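Local coordinates for protein beta-hexosaminidase (Neisseria gonorrhoeae, PDB 6JTJ) that probably cleaves terminal beta-1,4-linked N-acetylglucosamine from peptide-linked peptidoglycan fragments during cell-wall recycling, at residues 73-76 / 77-80; 112-115 / 116-120; 146-149 / 150-154; 363-366 / 367-370. One frame throughout, in Å; residues are numbered along the deposited sequence.

Contact 1. Residues 73-76 / 77-80; sequences ILFR and RNFQ
Asn78 and Phe75 grip each other twice, illustrating how a side chain can close a tight turn at the end of a strand. Among the hydrogen bonds, Phe75 N donates to Asn78 OD1 (2.8 Å), lying in the amide carbonyl plane on a lone pair, while Asn78 N returns a bond to Phe75 O (3.0 Å) from above the plane of that carbonyl. One residue further on, Phe79 N reaches Arg76 O at 3.0 Å, so two successive three-residue bonds give the 3-10 coil its pitch. A water lies within hydrogen-bonding distance of both Asn78 OD1 and Ile73 O.

The remaining contacts are van der Waals ones made by Phe75 and Leu74. Arg77 runs beside Phe75, its chain straight from CG to NE after a chi1 of 66°, and the guanidinium and ring planes differ by 25°; NH1 approaches Phe75 CD2 to 3.6 Å. Asp50 and Asn326 hold the charged end of Arg77. Leu74 CD2 touches Asn78 OD1 at 3.8 Å.

In the (beta/alpha)8 barrel of this family, the turn links strand 69-74 to helix 82-94: Leu74 and Phe79 rest on Leu85, and strand 101-108 flanks Ile73.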
loop_
_atom_site.group_PDB
_atom_site.type_symbol
_atom_site.label_atom_id
_atom_site.label_comp_id
_atom_site.label_asym_id
_atom_site.label_seq_id
_atom_site.Cartn_x
_atom_site.Cartn_y
_atom_site.Cartn_z
ATOM N N ILE C 73 -15.433 5.685 -12.378
ATOM C CA ILE C 73 -13.987 5.657 -12.233
ATOM C C ILE C 73 -13.465 4.523 -13.097
ATOM O O ILE C 73 -13.993 3.413 -13.049
ATOM C CB ILE C 73 -13.513 5.507 -10.754
ATOM C CG1 ILE C 73 -11.992 5.360 -10.658
ATOM C CG2 ILE C 73 -14.136 4.293 -10.083
ATOM C CD1 ILE C 73 -11.489 5.454 -9.228
ATOM N N LEU C 74 -12.421 4.812 -13.867
ATOM C CA LEU C 74 -11.785 3.814 -14.706
ATOM C C LEU C 74 -10.476 3.313 -14.107
ATOM O O LEU C 74 -9.849 3.980 -13.276
ATOM C CB LEU C 74 -11.511 4.384 -16.095
ATOM C CG LEU C 74 -12.757 4.827 -16.877
ATOM C CD1 LEU C 74 -12.353 5.486 -18.181
ATOM C CD2 LEU C 74 -13.690 3.651 -17.148
ATOM N N PHE C 75 -10.092 2.116 -14.541
ATOM C CA PHE C 75 -8.903 1.432 -14.065
ATOM C C PHE C 75 -8.151 0.867 -15.258
ATOM O O PHE C 75 -8.616 0.966 -16.393
ATOM C CB PHE C 75 -9.297 0.308 -13.113
ATOM C CG PHE C 75 -9.931 0.794 -11.846
ATOM C CD1 PHE C 75 -9.156 1.283 -10.820
ATOM C CD2 PHE C 75 -11.307 0.781 -11.696
ATOM C CE1 PHE C 75 -9.731 1.725 -9.656
ATOM C CE2 PHE C 75 -11.894 1.233 -10.539
ATOM C CZ PHE C 75 -11.100 1.698 -9.511
ATOM N N ARG C 76 -6.997 0.251 -15.000
ATOM C CA ARG C 76 -6.186 -0.301 -16.074
ATOM C C ARG C 76 -6.936 -1.369 -16.890
ATOM O O ARG C 76 -6.723 -1.477 -18.076
ATOM C CB ARG C 76 -4.876 -0.877 -15.542
ATOM C CG ARG C 76 -3.936 -1.360 -16.642
ATOM C CD ARG C 76 -2.534 -1.638 -16.140
ATOM N NE ARG C 76 -1.815 -0.412 -15.781
ATOM C CZ ARG C 76 -0.595 -0.382 -15.247
ATOM N NH1 ARG C 76 0.078 -1.513 -15.029
ATOM N NH2 ARG C 76 -0.036 0.780 -14.916
ATOM N N ARG C 77 -7.803 -2.142 -16.243
ATOM C CA ARG C 77 -8.586 -3.182 -16.929
ATOM C C ARG C 77 -9.555 -2.614 -17.966
ATOM O O ARG C 77 -10.075 -3.354 -18.797
ATOM C CB ARG C 77 -9.388 -4.017 -15.925
ATOM C CG ARG C 77 -10.473 -3.243 -15.205
ATOM C CD ARG C 77 -11.342 -4.152 -14.364
ATOM N NE ARG C 77 -12.540 -3.428 -13.945
ATOM C CZ ARG C 77 -12.673 -2.781 -12.794
ATOM N NH1 ARG C 77 -11.695 -2.779 -11.891
ATOM N NH2 ARG C 77 -13.807 -2.150 -12.524
ATOM N N ASN C 78 -9.796 -1.309 -17.913
ATOM C CA ASN C 78 -10.653 -0.645 -18.883
ATOM C C ASN C 78 -9.864 -0.057 -20.040
ATOM O O ASN C 78 -10.437 0.633 -20.887
ATOM C CB ASN C 78 -11.443 0.472 -18.210
ATOM C CG ASN C 78 -12.204 0.002 -17.007
ATOM O OD1 ASN C 78 -12.012 0.510 -15.902
ATOM N ND2 ASN C 78 -13.080 -0.984 -17.198
ATOM N N PHE C 79 -8.561 -0.329 -20.100
ATOM C CA PHE C 79 -7.714 0.323 -21.081
ATOM C C PHE C 79 -6.980 -0.672 -21.969
ATOM O O PHE C 79 -6.213 -1.509 -21.490
ATOM C CB PHE C 79 -6.689 1.217 -20.405
ATOM C CG PHE C 79 -5.837 1.981 -21.364
ATOM C CD1 PHE C 79 -6.384 3.012 -22.098
ATOM C CD2 PHE C 79 -4.494 1.677 -21.528
ATOM C CE1 PHE C 79 -5.610 3.745 -22.983
ATOM C CE2 PHE C 79 -3.711 2.402 -22.400
ATOM C CZ PHE C 79 -4.275 3.436 -23.134
ATOM N N GLN C 80 -7.206 -0.522 -23.271
ATOM C CA GLN C 80 -6.557 -1.303 -24.321
ATOM C C GLN C 80 -5.600 -0.384 -25.074
ATOM O O GLN C 80 -4.406 -0.639 -25.171
ATOM C CB GLN C 80 -7.635 -1.829 -25.259
ATOM C CG GLN C 80 -7.428 -3.233 -25.761
ATOM C CD GLN C 80 -8.668 -3.775 -26.444
ATOM O OE1 GLN C 80 -9.494 -3.019 -26.974
ATOM N NE2 GLN C 80 -8.799 -5.095 -26.450
HETATM O O HOH W 1 -14.097 0.840 -14.387
#

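Contact 2. Residues 112-115 / 116-120; sequences QRFI and EGFTR
Gln112 and Arg120 meet across the neck of a loop whose far end is a type II beta turn, Ile115 to Phe118. Arg120 NH1 donates to Gln112 OE1 (2.9 Å), coming from above the amide carbonyl plane; the same NH1 bonds Gly109 O, and OE1 also receives Leu121 N. The other half of the amide works equally hard: Gln112 NE2 gives one hydrogen bond to Thr119 O (3.2 Å) and one to Phe114 O (3.1 Å). With its chain fully extended (chi1 -180°, chi2 179°), Gln112 reaches into the loop and fixes both limbs by its single amide.

The turn itself is closed by Phe118 N on Ile115 O at 3.0 Å, and a water bridges Ile115 O to Phe118 O. Gly117 takes the positive-phi corner, where a beta carbon would press on the preceding carbonyl.

Outward lies the packing. Phe114 and Phe118 run side by side, ring planes inclined by 46°, and Leu154 of helix 136-155 touches both. Ile115 CD1 sits over one face of the Arg120 guanidinium, 3.9 Å from Arg120 NE. Phe114 CB makes a CH-pi contact with the Phe118 ring, 4.0 Å from its centroid.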
loop_
_atom_site.group_PDB
_atom_site.type_symbol
_atom_site.label_atom_id
_atom_site.label_comp_id
_atom_site.label_asym_id
_atom_site.label_seq_id
_atom_site.Cartn_x
_atom_site.Cartn_y
_atom_site.Cartn_z
ATOM N N GLN C 112 -0.390 5.047 -12.229
ATOM C CA GLN C 112 -0.760 5.551 -13.547
ATOM C C GLN C 112 -1.434 4.413 -14.301
ATOM O O GLN C 112 -0.771 3.448 -14.704
ATOM C CB GLN C 112 0.483 6.030 -14.310
ATOM C CG GLN C 112 0.129 6.569 -15.686
ATOM C CD GLN C 112 1.310 7.076 -16.491
ATOM O OE1 GLN C 112 2.394 7.334 -15.972
ATOM N NE2 GLN C 112 1.093 7.199 -17.797
ATOM N N ARG C 113 -2.757 4.465 -14.409
ATOM C CA ARG C 113 -3.533 3.349 -14.957
ATOM C C ARG C 113 -3.216 3.053 -16.413
ATOM O O ARG C 113 -3.080 1.897 -16.807
ATOM C CB ARG C 113 -5.039 3.614 -14.832
ATOM C CG ARG C 113 -5.550 3.852 -13.428
ATOM C CD ARG C 113 -5.040 2.834 -12.417
ATOM N NE ARG C 113 -5.616 3.120 -11.107
ATOM C CZ ARG C 113 -5.060 2.808 -9.933
ATOM N NH1 ARG C 113 -3.888 2.183 -9.867
ATOM N NH2 ARG C 113 -5.679 3.145 -8.810
ATOM N N PHE C 114 -3.091 4.108 -17.194
ATOM C CA PHE C 114 -3.017 3.999 -18.640
ATOM C C PHE C 114 -1.586 4.290 -19.070
ATOM O O PHE C 114 -1.106 5.410 -18.933
ATOM C CB PHE C 114 -3.962 5.003 -19.341
ATOM C CG PHE C 114 -5.373 4.982 -18.857
ATOM C CD1 PHE C 114 -5.953 3.837 -18.354
ATOM C CD2 PHE C 114 -6.133 6.134 -18.908
ATOM C CE1 PHE C 114 -7.270 3.838 -17.925
ATOM C CE2 PHE C 114 -7.455 6.141 -18.484
ATOM C CZ PHE C 114 -8.021 4.996 -17.990
ATOM N N ILE C 115 -0.921 3.280 -19.616
ATOM C CA ILE C 115 0.499 3.383 -19.929
ATOM C C ILE C 115 0.725 3.555 -21.435
ATOM O O ILE C 115 1.267 4.570 -21.861
ATOM C CB ILE C 115 1.250 2.141 -19.421
ATOM C CG1 ILE C 115 1.134 2.055 -17.902
ATOM C CG2 ILE C 115 2.704 2.150 -19.864
ATOM C CD1 ILE C 115 1.690 3.240 -17.125
ATOM N N GLU C 116 0.297 2.574 -22.230
ATOM C CA GLU C 116 0.592 2.580 -23.667
ATOM C C GLU C 116 -0.065 3.756 -24.377
ATOM O O GLU C 116 -1.267 3.951 -24.279
ATOM C CB GLU C 116 0.156 1.269 -24.320
ATOM C CG GLU C 116 0.615 1.135 -25.772
ATOM C CD GLU C 116 -0.062 0.004 -26.532
ATOM O OE1 GLU C 116 0.540 -0.531 -27.503
ATOM O OE2 GLU C 116 -1.209 -0.340 -26.184
ATOM N N GLY C 117 0.742 4.554 -25.069
ATOM C CA GLY C 117 0.248 5.719 -25.789
ATOM C C GLY C 117 0.230 6.987 -24.960
ATOM O O GLY C 117 -0.099 8.057 -25.477
ATOM N N PHE C 118 0.612 6.886 -23.682
ATOM C CA PHE C 118 0.677 8.044 -22.786
ATOM C C PHE C 118 2.124 8.328 -22.466
ATOM O O PHE C 118 2.952 7.420 -22.462
ATOM C CB PHE C 118 -0.103 7.752 -21.474
ATOM C CG PHE C 118 -1.591 7.884 -21.610
ATOM C CD1 PHE C 118 -2.347 6.864 -22.152
ATOM C CD2 PHE C 118 -2.238 9.040 -21.180
ATOM C CE1 PHE C 118 -3.716 6.997 -22.297
ATOM C CE2 PHE C 118 -3.614 9.177 -21.306
ATOM C CZ PHE C 118 -4.354 8.160 -21.871
ATOM N N THR C 119 2.439 9.573 -22.155
ATOM C CA THR C 119 3.719 9.895 -21.562
ATOM C C THR C 119 3.778 9.233 -20.187
ATOM O O THR C 119 2.812 9.307 -19.432
ATOM C CB THR C 119 3.872 11.392 -21.343
ATOM O OG1 THR C 119 3.692 12.037 -22.588
ATOM C CG2 THR C 119 5.238 11.751 -20.792
ATOM N N ARG C 120 4.904 8.577 -19.880
ATOM C CA ARG C 120 5.108 7.994 -18.560
ATOM C C ARG C 120 5.375 9.109 -17.567
ATOM O O ARG C 120 6.248 9.931 -17.772
ATOM C CB ARG C 120 6.269 6.998 -18.581
ATOM C CG ARG C 120 6.338 6.111 -17.345
ATOM C CD ARG C 120 5.257 5.044 -17.368
ATOM N NE ARG C 120 5.388 4.128 -16.237
ATOM C CZ ARG C 120 4.922 4.334 -15.006
ATOM N NH1 ARG C 120 4.253 5.444 -14.705
ATOM N NH2 ARG C 120 5.129 3.415 -14.064
HETATM O O HOH W 2 3.185 5.536 -20.510
#

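Contact 3. Residues 146-149 / 150-154; sequences VGRV and LATEL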
loop_
_atom_site.group_PDB
_atom_site.type_symbol
_atom_site.label_atom_id
_atom_site.label_comp_id
_atom_site.label_asym_id
_atom_site.label_seq_id
_atom_site.Cartn_x
_atom_site.Cartn_y
_atom_site.Cartn_z
ATOM N N VAL C 146 4.315 18.757 -15.626
ATOM C CA VAL C 146 3.764 17.423 -15.331
ATOM C C VAL C 146 2.241 17.488 -15.306
ATOM O O VAL C 146 1.578 16.689 -15.946
ATOM C CB VAL C 146 4.312 16.853 -14.005
ATOM C CG1 VAL C 146 3.559 15.593 -13.612
ATOM C CG2 VAL C 146 5.801 16.545 -14.145
ATOM N N GLY C 147 1.691 18.466 -14.601
ATOM C CA GLY C 147 0.224 18.628 -14.532
ATOM C C GLY C 147 -0.419 18.822 -15.887
ATOM O O GLY C 147 -1.430 18.206 -16.216
ATOM N N ARG C 148 0.210 19.660 -16.697
ATOM C CA ARG C 148 -0.284 19.922 -18.042
ATOM C C ARG C 148 -0.312 18.676 -18.916
ATOM O O ARG C 148 -1.299 18.391 -19.596
ATOM C CB ARG C 148 0.572 21.010 -18.698
ATOM C CG ARG C 148 0.003 21.496 -20.028
ATOM C CD ARG C 148 0.924 22.447 -20.771
ATOM N NE ARG C 148 0.377 22.702 -22.118
ATOM C CZ ARG C 148 1.054 23.206 -23.149
ATOM N NH1 ARG C 148 2.339 23.526 -23.010
ATOM N NH2 ARG C 148 0.445 23.380 -24.331
ATOM N N VAL C 149 0.791 17.939 -18.927
ATOM C CA VAL C 149 0.864 16.735 -19.741
ATOM C C VAL C 149 -0.115 15.701 -19.244
ATOM O O VAL C 149 -0.859 15.101 -20.016
ATOM C CB VAL C 149 2.293 16.170 -19.724
ATOM C CG1 VAL C 149 2.351 14.792 -20.365
ATOM C CG2 VAL C 149 3.230 17.128 -20.454
ATOM N N LEU C 150 -0.102 15.481 -17.935
ATOM C CA LEU C 150 -0.974 14.498 -17.313
ATOM C C LEU C 150 -2.424 14.730 -17.733
ATOM O O LEU C 150 -3.095 13.831 -18.235
ATOM C CB LEU C 150 -0.812 14.622 -15.791
ATOM C CG LEU C 150 -1.517 13.675 -14.833
ATOM C CD1 LEU C 150 -0.838 13.826 -13.479
ATOM C CD2 LEU C 150 -3.007 13.967 -14.707
ATOM N N ALA C 151 -2.887 15.949 -17.506
ATOM C CA ALA C 151 -4.284 16.293 -17.733
ATOM C C ALA C 151 -4.636 16.305 -19.222
ATOM O O ALA C 151 -5.656 15.741 -19.619
ATOM C CB ALA C 151 -4.605 17.649 -17.099
ATOM N N THR C 152 -3.787 16.917 -20.041
ATOM C CA THR C 152 -4.099 17.075 -21.462
ATOM C C THR C 152 -4.270 15.725 -22.154
ATOM O O THR C 152 -5.215 15.528 -22.902
ATOM C CB THR C 152 -3.042 17.915 -22.196
ATOM O OG1 THR C 152 -2.893 19.191 -21.558
ATOM C CG2 THR C 152 -3.468 18.139 -23.649
ATOM N N GLU C 153 -3.376 14.784 -21.888
ATOM C CA GLU C 153 -3.453 13.498 -22.547
ATOM C C GLU C 153 -4.722 12.776 -22.146
ATOM O O GLU C 153 -5.309 12.048 -22.958
ATOM C CB GLU C 153 -2.205 12.656 -22.243
ATOM C CG GLU C 153 -0.945 13.243 -22.851
ATOM C CD GLU C 153 0.309 12.404 -22.631
ATOM O OE1 GLU C 153 0.266 11.373 -21.946
ATOM O OE2 GLU C 153 1.371 12.794 -23.138
ATOM N N LEU C 154 -5.141 12.943 -20.889
ATOM C CA LEU C 154 -6.367 12.298 -20.439
ATOM C C LEU C 154 -7.583 13.006 -21.009
ATOM O O LEU C 154 -8.554 12.356 -21.392
ATOM C CB LEU C 154 -6.453 12.273 -18.913
ATOM C CG LEU C 154 -5.534 11.311 -18.177
ATOM C CD1 LEU C 154 -5.575 11.642 -16.694
ATOM C CD2 LEU C 154 -5.946 9.870 -18.418
#
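Val146 to Leu150, Gly147 to Ala151, Arg148 to Thr152 and Val149 to Glu153 are joined by successive backbone hydrogen bonds, the i to i+4 ladder of a regular alpha helix, part of helix 136-155. The bond from Leu150 N to Val146 O (2.9 Å) lies nearly along the C=O axis, whereas that from Glu153 N to Val149 O is longer, 3.2 Å.

Thr152 adds a side-chain bond to this ladder, a common way for a threonine to satisfy its hydroxyl inside a helix. Its chi1 of -56° sets OG1 beside its own backbone N, from which the hydroxyl donates to Arg148 O at 2.7 Å; Thr152 N donates to the same oxygen at 2.9 Å. The two donors arrive from opposite faces of the carbonyl plane. The hydroxyl of this buried residue is thereby given an acceptor within its own helix, leaving the methyl to pack on helix 359-367.

On another side of the helix, Val149 and Glu153 run alongside each other. Glu153 turns its carboxylate to Thr119 and Gln375, which bond OE2, and lays its chain past the valine: Glu153 OE2 comes within 3.6 Å of Val149 CG1.

Contact 4. Residues 363-366 / 367-370; sequences QAVM and QTMG
Gln363 O meets the backbone N and CG of Gln367 in the last turn of helix 359-367, at a helix-to-helix junction where Thr368 serves as the N-cap of helix 369-382. From Gln363 O the usual four-residue bond survives weakly, with Gln367 N 3.4 Å away; the CG of Gln367 also lies against this oxygen. Ala364 O accepts the same N-H at a shorter 3.1 Å, with the donor standing well above its carbonyl plane. The bonding is therefore shifting from four-residue to three-residue spacing as the chain prepares to leave the helix.

Val365 carries the junction. Its carbonyl oxygen accepts Thr368 N at 3.1 Å from above the carbonyl plane and Thr368 OG1 within that plane, so one oxygen is held by the backbone and the hydroxyl of a single residue. The Val365 side chain packs against Arg148 of helix 136-155.

Thr368 OG1 faces both helices because chi1 is 69°, which places it between its own N and carbonyl carbon: it weakly accepts Phe371 N of the new helix and donates to Val365 O at 2.7 Å.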
loop_
_atom_site.group_PDB
_atom_site.type_symbol
_atom_site.label_atom_id
_atom_site.label_comp_id
_atom_site.label_asym_id
_atom_site.label_seq_id
_atom_site.Cartn_x
_atom_site.Cartn_y
_atom_site.Cartn_z
ATOM N N GLN C 363 -7.091 17.664 -29.228
ATOM C CA GLN C 363 -6.322 17.058 -30.338
ATOM C C GLN C 363 -5.454 18.126 -31.054
ATOM O O GLN C 363 -4.283 17.901 -31.374
ATOM C CB GLN C 363 -7.241 16.361 -31.329
ATOM C CG GLN C 363 -7.996 15.071 -30.878
ATOM C CD GLN C 363 -8.793 14.560 -32.071
ATOM O OE1 GLN C 363 -9.160 15.362 -32.926
ATOM N NE2 GLN C 363 -9.009 13.241 -32.186
ATOM N N ALA C 364 -5.991 19.326 -31.224
ATOM C CA ALA C 364 -5.202 20.416 -31.801
ATOM C C ALA C 364 -3.968 20.739 -30.931
ATOM O O ALA C 364 -2.837 20.871 -31.425
ATOM C CB ALA C 364 -6.078 21.662 -31.988
ATOM N N VAL C 365 -4.193 20.972 -29.643
ATOM C CA VAL C 365 -3.086 21.394 -28.748
ATOM C C VAL C 365 -1.989 20.314 -28.685
ATOM O O VAL C 365 -0.800 20.624 -28.598
ATOM C CB VAL C 365 -3.570 21.871 -27.358
ATOM C CG1 VAL C 365 -3.917 20.682 -26.502
ATOM C CG2 VAL C 365 -2.509 22.726 -26.645
ATOM N N MET C 366 -2.383 19.050 -28.798
ATOM C CA MET C 366 -1.411 17.959 -28.714
ATOM C C MET C 366 -0.505 17.855 -29.937
ATOM O O MET C 366 0.569 17.275 -29.866
ATOM C CB MET C 366 -2.112 16.636 -28.445
ATOM C CG MET C 366 -2.608 16.578 -27.025
ATOM S SD MET C 366 -3.161 14.970 -26.467
ATOM C CE MET C 366 -3.708 13.899 -27.837
ATOM N N GLN C 367 -0.939 18.424 -31.059
ATOM C CA GLN C 367 -0.097 18.513 -32.248
ATOM C C GLN C 367 0.932 19.675 -32.166
ATOM O O GLN C 367 1.917 19.684 -32.896
ATOM C CB GLN C 367 -0.985 18.573 -33.508
ATOM C CG GLN C 367 -1.652 17.244 -33.881
ATOM C CD GLN C 367 -0.711 16.076 -34.112
ATOM O OE1 GLN C 367 0.064 16.049 -35.071
ATOM N NE2 GLN C 367 -0.805 15.080 -33.236
ATOM N N THR C 368 0.745 20.625 -31.251
ATOM C CA THR C 368 1.650 21.773 -31.166
ATOM C C THR C 368 3.019 21.357 -30.673
ATOM O O THR C 368 3.155 20.392 -29.924
ATOM C CB THR C 368 1.115 22.904 -30.254
ATOM O OG1 THR C 368 1.105 22.489 -28.875
ATOM C CG2 THR C 368 -0.276 23.338 -30.718
ATOM N N MET C 369 4.025 22.122 -31.067
ATOM C CA MET C 369 5.386 21.864 -30.641
ATOM C C MET C 369 5.565 22.099 -29.150
ATOM O O MET C 369 6.348 21.412 -28.512
ATOM C CB MET C 369 6.354 22.788 -31.384
ATOM C CG MET C 369 7.840 22.566 -31.063
ATOM S SD MET C 369 8.416 20.880 -31.456
ATOM C CE MET C 369 9.894 20.784 -30.436
ATOM N N GLY C 370 4.905 23.133 -28.632
ATOM C CA GLY C 370 4.981 23.474 -27.205
ATOM C C GLY C 370 4.565 22.322 -26.314
ATOM O O GLY C 370 5.259 21.977 -25.346
#

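The four contacts form a chain running from the sugar site to the protein surface. Contact 1 lies closest to the ligand: Phe75 is about 4 Å, side chain to sugar, from a bound N-acetylglucosamine, and as near to Asp105 and Arg113, predicted substrate binders. Contact 2 joins it through Arg76 NE to Arg113 O and Arg76 NH2 to Gln112 O, both 2.8 Å, while Arg113 pairs with Asp105 and with Glu219 and Asp221 of the second subunit. Contact 3 meets contact 2 where Thr119 OG1 lies 2.5 Å from Glu153 OE2. Contact 4, remote from the annotated sites, packs on contact 3 with Met366 CG 3.8 Å from Thr152 CG2.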